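Local coordinates for peptidase S9 prolyl oligopeptidase catalytic domain-containing protein (Pyrococcus horikoshii, PDB 4HXF) that probably cleaves peptides as an acylaminoacyl-type serine peptidase, pairing a beta-propeller with an alpha/beta-hydrolase domain in a self-compartmentalizing hexamer, at residues L230-P235 / R262-A267; D258-E263 / F276-E281; G282-Y287 / K300-G305. One frame throughout, in Å; residues are numbered along the deposited sequence.

Interaction 1 of 3, residues L230-P235 / R262-A267; sequences LLYGKP and REVAQA. With MG (magnesium ion), chain D.
Y232 reaches over to the backbone of V264 and gives its phenolic proton to the carbonyl there, with Y232 OH 2.6 Å from V264 O. The acceptor lies at the edge of the ring, near its plane, while the donor is tilted 23° from the carbonyl plane. Because CG is anti to the backbone N (chi1 -175°), the long aromatic side chain extends across the gap between two strands whose axes come no closer than 9.0 Å. Those strands, 230-232 and 264-267, run roughly antiparallel at 153° and belong to different four-stranded sheets, stacked as successive blades of the beta-propeller. The apolar contacts fill this interface: Y232 CE1 lies 3.9 Å from V264 CG1, the two side chains sliding past each other in opposite directions, and farther along L230 CD2 touches A267 CB at 3.9 Å. A small alanine suits that place, since the leucine branch can come close against its backbone.

The metal contacts lie beyond the hydroxyl. Water 1 donates to Y232 OH at 2.6 Å and is itself bound to magnesium, whose distance to E263 OE2 is 2.1 Å. Tyrosine thus links the metal's hydration shell to a strand carbonyl as a second-shell residue. D244 supplies the other protein ligand, and the second carboxylate oxygen, E263 OE1, accepts from N419 and from metal-bound water 2.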
loop_
_atom_site.group_PDB
_atom_site.type_symbol
_atom_site.label_atom_id
_atom_site.label_comp_id
_atom_site.label_asym_id
_atom_site.label_seq_id
_atom_site.Cartn_x
_atom_site.Cartn_y
_atom_site.Cartn_z
ATOM N N LEU A 230 -1.904 30.067 43.270
ATOM C CA LEU A 230 -1.532 31.282 42.554
ATOM C C LEU A 230 -2.553 31.605 41.484
ATOM O O LEU A 230 -2.911 30.759 40.652
ATOM C CB LEU A 230 -0.150 31.018 41.908
ATOM C CG LEU A 230 0.589 32.232 41.335
ATOM C CD1 LEU A 230 0.988 33.351 42.348
ATOM C CD2 LEU A 230 1.825 31.755 40.487
ATOM N N LEU A 231 -3.033 32.828 41.538
ATOM C CA LEU A 231 -4.104 33.325 40.713
ATOM C C LEU A 231 -3.552 34.421 39.786
ATOM O O LEU A 231 -2.708 35.238 40.230
ATOM C CB LEU A 231 -5.241 33.890 41.606
ATOM C CG LEU A 231 -5.948 32.904 42.581
ATOM C CD1 LEU A 231 -6.838 33.708 43.585
ATOM C CD2 LEU A 231 -6.784 31.875 41.794
ATOM N N TYR A 232 -4.101 34.450 38.602
ATOM C CA TYR A 232 -3.646 35.359 37.538
ATOM C C TYR A 232 -4.754 36.155 36.997
ATOM O O TYR A 232 -5.724 35.573 36.473
ATOM C CB TYR A 232 -3.007 34.530 36.408
ATOM C CG TYR A 232 -2.398 35.404 35.315
ATOM C CD1 TYR A 232 -1.074 35.911 35.396
ATOM C CD2 TYR A 232 -3.130 35.664 34.177
ATOM C CE1 TYR A 232 -0.555 36.712 34.384
ATOM C CE2 TYR A 232 -2.621 36.403 33.151
ATOM C CZ TYR A 232 -1.320 36.939 33.264
ATOM O OH TYR A 232 -0.795 37.688 32.196
ATOM N N GLY A 233 -4.652 37.518 37.136
ATOM C CA GLY A 233 -5.653 38.392 36.607
ATOM C C GLY A 233 -5.873 39.509 37.593
ATOM O O GLY A 233 -4.933 40.104 38.031
ATOM N N LYS A 234 -7.140 39.797 37.862
ATOM C CA LYS A 234 -7.562 40.767 38.904
ATOM C C LYS A 234 -8.794 40.221 39.603
ATOM O O LYS A 234 -9.525 39.408 39.014
ATOM C CB LYS A 234 -7.895 42.116 38.316
ATOM C CG LYS A 234 -6.765 42.794 37.532
ATOM C CD LYS A 234 -5.688 43.336 38.386
ATOM C CE LYS A 234 -6.172 44.424 39.336
ATOM N NZ LYS A 234 -6.403 45.678 38.616
ATOM N N PRO A 235 -9.135 40.745 40.845
ATOM C CA PRO A 235 -10.440 40.273 41.367
ATOM C C PRO A 235 -11.575 40.672 40.452
ATOM O O PRO A 235 -12.532 39.898 40.263
ATOM C CB PRO A 235 -10.585 41.011 42.761
ATOM C CG PRO A 235 -9.166 41.009 43.262
ATOM C CD PRO A 235 -8.316 41.271 41.970
ATOM N N ARG A 262 2.634 47.350 36.207
ATOM C CA ARG A 262 3.120 46.618 35.018
ATOM C C ARG A 262 2.390 45.258 34.997
ATOM O O ARG A 262 1.877 44.710 36.008
ATOM C CB ARG A 262 4.610 46.449 35.109
ATOM C CG ARG A 262 5.366 47.744 34.992
ATOM C CD ARG A 262 5.293 48.373 33.612
ATOM N NE ARG A 262 6.181 49.514 33.525
ATOM C CZ ARG A 262 5.848 50.778 33.818
ATOM N NH1 ARG A 262 4.662 51.042 34.374
ATOM N NH2 ARG A 262 6.744 51.739 33.658
ATOM N N GLU A 263 2.281 44.698 33.798
ATOM C CA GLU A 263 1.562 43.433 33.631
ATOM C C GLU A 263 2.517 42.222 33.820
ATOM O O GLU A 263 3.642 42.202 33.268
ATOM C CB GLU A 263 0.960 43.390 32.271
ATOM C CG GLU A 263 0.194 42.063 32.042
ATOM C CD GLU A 263 -0.782 42.136 30.884
ATOM O OE1 GLU A 263 -0.389 42.266 29.727
ATOM O OE2 GLU A 263 -1.972 41.973 31.214
ATOM N N VAL A 264 2.053 41.187 34.492
ATOM C CA VAL A 264 2.735 39.884 34.621
ATOM C C VAL A 264 2.553 39.087 33.336
ATOM O O VAL A 264 1.462 38.909 32.779
ATOM C CB VAL A 264 2.262 39.071 35.881
ATOM C CG1 VAL A 264 2.931 37.660 35.924
ATOM C CG2 VAL A 264 2.511 39.839 37.197
ATOM N N ALA A 265 3.711 38.591 32.840
ATOM C CA ALA A 265 3.721 37.750 31.665
ATOM C C ALA A 265 3.524 36.271 32.073
ATOM O O ALA A 265 2.678 35.623 31.432
ATOM C CB ALA A 265 5.023 37.921 30.824
ATOM N N GLN A 266 4.249 35.790 33.088
ATOM C CA GLN A 266 4.193 34.406 33.480
ATOM C C GLN A 266 4.505 34.386 34.919
ATOM O O GLN A 266 5.221 35.229 35.404
ATOM C CB GLN A 266 5.241 33.620 32.650
ATOM C CG GLN A 266 5.463 32.178 32.939
ATOM C CD GLN A 266 6.435 31.498 31.923
ATOM O OE1 GLN A 266 6.936 32.160 30.961
ATOM N NE2 GLN A 266 6.707 30.172 32.134
ATOM N N ALA A 267 4.016 33.397 35.670
ATOM C CA ALA A 267 4.348 33.284 37.034
ATOM C C ALA A 267 4.169 31.789 37.542
ATOM O O ALA A 267 3.312 31.045 37.050
ATOM C CB ALA A 267 3.455 34.238 37.944
HETATM MG MG MG D . -3.296 40.722 30.133
HETATM O O HOH W 1 -1.897 39.054 30.242
HETATM O O HOH W 2 -2.380 41.324 28.377
HETATM O O HOH W 3 -4.641 42.289 30.001
HETATM O O HOH W 4 -4.755 39.559 29.038
#

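Interaction 2 of 3, residues D258-E263 / F276-E281; sequences DDIDRE and FTLFEE. With MG (magnesium ion), chain D.
F279 and E263 meet through their backbones: the amide of F279 points almost straight at the carbonyl of E263, with F279 N 3.0 Å from E263 O and a donor-hydrogen-acceptor angle of 168°. The same oxygen receives a CA-H...O contact from L278 CA at 3.3 Å. A water adds a second link, accepting from E263 N and donating to F279 O, so both polar backbone atoms of E263 are tied to the strand. These bonds help to position a metal ligand, for E263 OE2 binds magnesium together with D244.

R262 and E281 form the charged part of the contact. The guanidinium approaches side-on and spends two nitrogens on one oxygen: R262 NE stands 2.8 Å and R262 NH2 2.9 Å from E281 OE2. Both bonds lie in the guanidinium plane, but the carboxylate is turned 69° against it. Arginine suits the position because its third nitrogen remains available: R262 NH1 bonds to D261 O at 2.8 Å, tethering the side chain to its own loop, where D261 is the centre of an inverse gamma turn. R262 O, by contrast, is buried here without a polar partner in the model.

Apolar groups close the loop side, I260 CG2 meeting L278 CD1 at 4.0 Å with the side chains crossing at about a right angle. On the metal side, the ring of F279 lies alongside the side chain of E263, pointing the same way, its plane 57° from that of the carboxylate; N419, which also touches the ring, bonds to E263 OE1. Farther out, D261 bonds to the amide of E423 and the backbone of E281 pairs with G420. Strand 273-280, to which the loop before strand 264-270 is fastened, lies between 264-270 and 283-289 in its propeller blade.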
loop_
_atom_site.group_PDB
_atom_site.type_symbol
_atom_site.label_atom_id
_atom_site.label_comp_id
_atom_site.label_asym_id
_atom_site.label_seq_id
_atom_site.Cartn_x
_atom_site.Cartn_y
_atom_site.Cartn_z
ATOM N N ASP A 258 0.672 44.720 44.203
ATOM C CA ASP A 258 -0.391 45.762 44.273
ATOM C C ASP A 258 0.185 47.184 43.886
ATOM O O ASP A 258 -0.524 48.061 43.390
ATOM C CB ASP A 258 -1.024 45.846 45.711
ATOM C CG ASP A 258 -2.135 44.760 46.011
ATOM O OD1 ASP A 258 -2.768 44.187 45.076
ATOM O OD2 ASP A 258 -2.406 44.552 47.243
ATOM N N ASP A 259 1.451 47.368 44.140
ATOM C CA ASP A 259 2.111 48.650 43.949
ATOM C C ASP A 259 2.917 48.803 42.644
ATOM O O ASP A 259 3.614 49.790 42.464
ATOM C CB ASP A 259 3.087 48.810 45.103
ATOM N N ILE A 260 2.882 47.792 41.785
ATOM C CA ILE A 260 3.732 47.775 40.586
ATOM C C ILE A 260 2.750 47.845 39.415
ATOM O O ILE A 260 1.889 46.951 39.266
ATOM C CB ILE A 260 4.577 46.509 40.485
ATOM C CG1 ILE A 260 5.682 46.562 41.579
ATOM C CG2 ILE A 260 5.180 46.415 39.102
ATOM C CD1 ILE A 260 6.462 45.250 41.713
ATOM N N ASP A 261 2.804 48.932 38.672
ATOM C CA ASP A 261 1.833 49.183 37.570
ATOM C C ASP A 261 2.391 48.641 36.215
ATOM O O ASP A 261 2.611 49.409 35.250
ATOM C CB ASP A 261 1.497 50.679 37.438
ATOM C CG ASP A 261 0.382 50.985 36.453
ATOM O OD1 ASP A 261 -0.335 50.097 36.039
ATOM O OD2 ASP A 261 0.268 52.192 36.181
ATOM N N ARG A 262 2.634 47.350 36.207
ATOM C CA ARG A 262 3.120 46.618 35.018
ATOM C C ARG A 262 2.390 45.258 34.997
ATOM O O ARG A 262 1.877 44.710 36.008
ATOM C CB ARG A 262 4.610 46.449 35.109
ATOM C CG ARG A 262 5.366 47.744 34.992
ATOM C CD ARG A 262 5.293 48.373 33.612
ATOM N NE ARG A 262 6.181 49.514 33.525
ATOM C CZ ARG A 262 5.848 50.778 33.818
ATOM N NH1 ARG A 262 4.662 51.042 34.374
ATOM N NH2 ARG A 262 6.744 51.739 33.658
ATOM N N GLU A 263 2.281 44.698 33.798
ATOM C CA GLU A 263 1.562 43.433 33.631
ATOM C C GLU A 263 2.517 42.222 33.820
ATOM O O GLU A 263 3.642 42.202 33.268
ATOM C CB GLU A 263 0.960 43.390 32.271
ATOM C CG GLU A 263 0.194 42.063 32.042
ATOM C CD GLU A 263 -0.782 42.136 30.884
ATOM O OE1 GLU A 263 -0.389 42.266 29.727
ATOM O OE2 GLU A 263 -1.972 41.973 31.214
ATOM N N PHE A 276 8.323 35.346 38.637
ATOM C CA PHE A 276 7.435 35.923 37.662
ATOM C C PHE A 276 8.193 36.887 36.736
ATOM O O PHE A 276 9.199 37.442 37.114
ATOM C CB PHE A 276 6.296 36.654 38.399
ATOM C CG PHE A 276 6.697 37.872 39.151
ATOM C CD1 PHE A 276 7.077 37.750 40.485
ATOM C CD2 PHE A 276 6.616 39.128 38.582
ATOM C CE1 PHE A 276 7.420 38.867 41.183
ATOM C CE2 PHE A 276 6.953 40.243 39.321
ATOM C CZ PHE A 276 7.364 40.113 40.636
ATOM N N THR A 277 7.639 37.098 35.569
ATOM C CA THR A 277 8.152 38.040 34.645
ATOM C C THR A 277 7.175 39.171 34.412
ATOM O O THR A 277 5.953 38.981 34.543
ATOM C CB THR A 277 8.421 37.391 33.274
ATOM O OG1 THR A 277 7.324 36.533 32.877
ATOM C CG2 THR A 277 9.724 36.467 33.431
ATOM N N LEU A 278 7.685 40.337 34.074
ATOM C CA LEU A 278 6.885 41.531 33.747
ATOM C C LEU A 278 7.252 42.109 32.470
ATOM O O LEU A 278 8.441 42.092 32.059
ATOM C CB LEU A 278 7.179 42.669 34.771
ATOM C CG LEU A 278 6.941 42.493 36.265
ATOM C CD1 LEU A 278 7.408 43.679 37.161
ATOM C CD2 LEU A 278 5.408 42.263 36.437
ATOM N N PHE A 279 6.255 42.685 31.814
ATOM C CA PHE A 279 6.438 43.435 30.566
ATOM C C PHE A 279 6.845 44.852 30.960
ATOM O O PHE A 279 6.115 45.605 31.652
ATOM C CB PHE A 279 5.175 43.510 29.750
ATOM C CG PHE A 279 4.693 42.250 29.167
ATOM C CD1 PHE A 279 3.697 41.554 29.817
ATOM C CD2 PHE A 279 5.099 41.807 27.912
ATOM C CE1 PHE A 279 3.108 40.435 29.318
ATOM C CE2 PHE A 279 4.540 40.624 27.413
ATOM C CZ PHE A 279 3.566 39.915 28.147
ATOM N N GLU A 280 8.048 45.257 30.573
ATOM C CA GLU A 280 8.609 46.536 31.001
ATOM C C GLU A 280 9.387 47.235 29.842
ATOM O O GLU A 280 10.534 46.862 29.571
ATOM C CB GLU A 280 9.578 46.385 32.160
ATOM C CG GLU A 280 8.981 45.880 33.462
ATOM C CD GLU A 280 9.963 45.848 34.588
ATOM O OE1 GLU A 280 10.695 44.917 34.719
ATOM O OE2 GLU A 280 10.003 46.821 35.320
ATOM N N GLU A 281 8.783 48.235 29.246
ATOM C CA GLU A 281 9.382 49.156 28.267
ATOM C C GLU A 281 10.283 48.459 27.270
ATOM O O GLU A 281 11.443 48.825 27.038
ATOM C CB GLU A 281 10.173 50.241 29.033
ATOM C CG GLU A 281 9.385 50.883 30.173
ATOM C CD GLU A 281 9.600 50.159 31.532
ATOM O OE1 GLU A 281 10.721 49.748 31.775
ATOM O OE2 GLU A 281 8.640 49.921 32.329
HETATM MG MG MG D . -3.296 40.722 30.133
HETATM O O HOH W 5 3.342 46.155 31.648
HETATM O O HOH W 2 -2.380 41.324 28.377
HETATM O O HOH W 3 -4.641 42.289 30.001
HETATM O O HOH W 4 -4.755 39.559 29.038
HETATM O O HOH W 1 -1.897 39.054 30.242
#

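Interaction 3 of 3, residues G282-Y287 / K300-G305; sequences GSVNLY and KHWIMG
W302 uses the one N-H of its indole to bind the carbonyl of G282, with W302 NE1 2.9 Å from G282 O. The acceptor lies near the indole plane, although the donor stands above the carbonyl plane. Beside this bond, the backbones pair around V284: V284 N donates to H301 O at 3.0 Å, and I303 N to V284 O at 2.9 Å. Both polar backbone atoms of V284 are therefore satisfied by the residues flanking W302, the pattern of a parallel bridge.

The beta-branched V284 also contributes a methyl group. With CG1 anti to the backbone N (chi1 172°), CG2 sits over the indole face, 3.7 Å from the centroid of the five-membered ring of W302 and 19° off its normal, a CH-pi contact. The polar ends of the neighbouring side chains find partners just outside the two segments: S283 OG bonds to G299 O, N285 OD1 to G299 N, N285 ND2 to E280 OE1, and H301 NE2 to A297 O. L286 CB packs on I303 CG1 at 4.1 Å. Beyond the indole, Y395 meets it edge-to-face.

The strand axes diverge at 66°, and the pairing is limited to this single bridge. It joins strand 283-289 to strand 302-308, the first strand of the next blade; four-stranded sheets following one another around an axis characterise the beta-propeller.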
loop_
_atom_site.group_PDB
_atom_site.type_symbol
_atom_site.label_atom_id
_atom_site.label_comp_id
_atom_site.label_asym_id
_atom_site.label_seq_id
_atom_site.Cartn_x
_atom_site.Cartn_y
_atom_site.Cartn_z
ATOM N N GLY A 282 9.722 47.423 26.686
ATOM C CA GLY A 282 10.419 46.622 25.660
ATOM C C GLY A 282 11.111 45.352 26.085
ATOM O O GLY A 282 11.458 44.562 25.229
ATOM N N SER A 283 11.291 45.139 27.369
ATOM C CA SER A 283 11.914 43.965 27.944
ATOM C C SER A 283 10.811 43.104 28.586
ATOM O O SER A 283 9.704 43.617 28.983
ATOM C CB SER A 283 12.917 44.420 29.003
ATOM O OG SER A 283 13.971 45.147 28.381
ATOM N N VAL A 284 11.113 41.825 28.768
ATOM C CA VAL A 284 10.327 40.958 29.640
ATOM C C VAL A 284 11.352 40.476 30.693
ATOM O O VAL A 284 12.260 39.715 30.351
ATOM C CB VAL A 284 9.581 39.843 28.956
ATOM C CG1 VAL A 284 8.957 38.870 29.929
ATOM C CG2 VAL A 284 8.572 40.425 27.966
ATOM N N ASN A 285 11.182 40.914 31.923
ATOM C CA ASN A 285 12.194 40.793 32.975
ATOM C C ASN A 285 11.733 39.843 34.068
ATOM O O ASN A 285 10.534 39.828 34.365
ATOM C CB ASN A 285 12.516 42.157 33.603
ATOM C CG ASN A 285 13.212 43.118 32.642
ATOM O OD1 ASN A 285 14.108 42.699 31.875
ATOM N ND2 ASN A 285 12.740 44.383 32.641
ATOM N N LEU A 286 12.635 39.067 34.639
ATOM C CA LEU A 286 12.407 38.045 35.706
ATOM C C LEU A 286 12.721 38.547 37.108
ATOM O O LEU A 286 13.761 39.170 37.389
ATOM C CB LEU A 286 13.283 36.777 35.430
ATOM C CG LEU A 286 13.119 35.590 36.412
ATOM C CD1 LEU A 286 11.654 35.029 36.360
ATOM C CD2 LEU A 286 14.077 34.477 35.967
ATOM N N TYR A 287 11.737 38.310 37.977
ATOM C CA TYR A 287 11.757 38.660 39.380
ATOM C C TYR A 287 11.352 37.451 40.218
ATOM O O TYR A 287 10.806 36.488 39.723
ATOM C CB TYR A 287 10.711 39.782 39.638
ATOM C CG TYR A 287 11.013 41.066 38.912
ATOM C CD1 TYR A 287 10.565 41.271 37.650
ATOM C CD2 TYR A 287 11.840 42.034 39.441
ATOM C CE1 TYR A 287 10.871 42.442 36.978
ATOM C CE2 TYR A 287 12.211 43.201 38.745
ATOM C CZ TYR A 287 11.662 43.398 37.499
ATOM O OH TYR A 287 11.989 44.553 36.848
ATOM N N LYS A 300 18.105 44.315 28.520
ATOM C CA LYS A 300 17.560 44.451 27.153
ATOM C C LYS A 300 17.324 43.071 26.576
ATOM O O LYS A 300 18.087 42.562 25.716
ATOM C CB LYS A 300 18.538 45.268 26.291
ATOM C CG LYS A 300 18.672 46.707 26.746
ATOM C CD LYS A 300 19.572 47.431 25.722
ATOM C CE LYS A 300 19.331 48.954 25.596
ATOM N NZ LYS A 300 19.474 49.458 24.124
ATOM N N HIS A 301 16.247 42.410 27.039
ATOM C CA HIS A 301 16.011 40.998 26.704
ATOM C C HIS A 301 14.574 40.640 26.967
ATOM O O HIS A 301 13.836 41.424 27.579
ATOM C CB HIS A 301 16.947 40.074 27.490
ATOM C CG HIS A 301 16.797 40.129 28.993
ATOM N ND1 HIS A 301 17.885 40.061 29.833
ATOM C CD2 HIS A 301 15.672 40.123 29.816
ATOM C CE1 HIS A 301 17.431 40.075 31.102
ATOM N NE2 HIS A 301 16.063 40.119 31.082
ATOM N N TRP A 302 14.188 39.477 26.495
ATOM C CA TRP A 302 12.876 38.831 26.854
ATOM C C TRP A 302 13.117 37.510 27.475
ATOM O O TRP A 302 13.716 36.623 26.835
ATOM C CB TRP A 302 12.003 38.622 25.642
ATOM C CG TRP A 302 11.154 39.790 25.221
ATOM C CD1 TRP A 302 11.568 41.085 25.145
ATOM C CD2 TRP A 302 9.757 39.811 24.738
ATOM N NE1 TRP A 302 10.577 41.906 24.668
ATOM C CE2 TRP A 302 9.466 41.178 24.404
ATOM C CE3 TRP A 302 8.782 38.854 24.587
ATOM C CZ2 TRP A 302 8.242 41.584 23.920
ATOM C CZ3 TRP A 302 7.524 39.276 24.090
ATOM C CH2 TRP A 302 7.267 40.609 23.811
ATOM N N ILE A 303 12.708 37.370 28.718
ATOM C CA ILE A 303 12.669 36.066 29.452
ATOM C C ILE A 303 11.448 35.282 28.986
ATOM O O ILE A 303 10.304 35.658 29.369
ATOM C CB ILE A 303 12.763 36.199 30.976
ATOM C CG1 ILE A 303 13.978 37.017 31.416
ATOM C CG2 ILE A 303 12.729 34.777 31.645
ATOM C CD1 ILE A 303 15.371 36.556 30.913
ATOM N N MET A 304 11.650 34.289 28.106
ATOM C CA MET A 304 10.638 33.612 27.435
ATOM C C MET A 304 9.999 32.468 28.198
ATOM O O MET A 304 8.879 32.057 27.881
ATOM C CB MET A 304 11.224 33.071 26.137
ATOM C CG MET A 304 11.638 34.153 25.206
ATOM S SD MET A 304 10.276 35.234 24.733
ATOM C CE MET A 304 9.131 34.231 23.846
ATOM N N GLY A 305 10.665 31.989 29.222
ATOM C CA GLY A 305 10.191 30.819 29.982
ATOM C C GLY A 305 11.139 30.620 31.098
ATOM O O GLY A 305 12.343 31.124 31.135
#

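Interactions 1 and 2 share R262 and E263, their centres 9 Å apart; E263 carries magnesium in both, while the strands beyond it pair, A265 N lying 2.8 Å from T277 O in a probable hydrogen bond. Interaction 3 continues across the same blade, its centre 11 Å from that of interaction 2, and E280 OE1 comes within 2.5 Å of Y287 OH. Interactions 1 and 3 thus join this blade to the sheets before and after it, whereas interaction 2 fastens its entry loop. The bound peptide-like inhibitor is near but not touching: about 10 Å from the side chain of E263 and about 12 Å from that of W302.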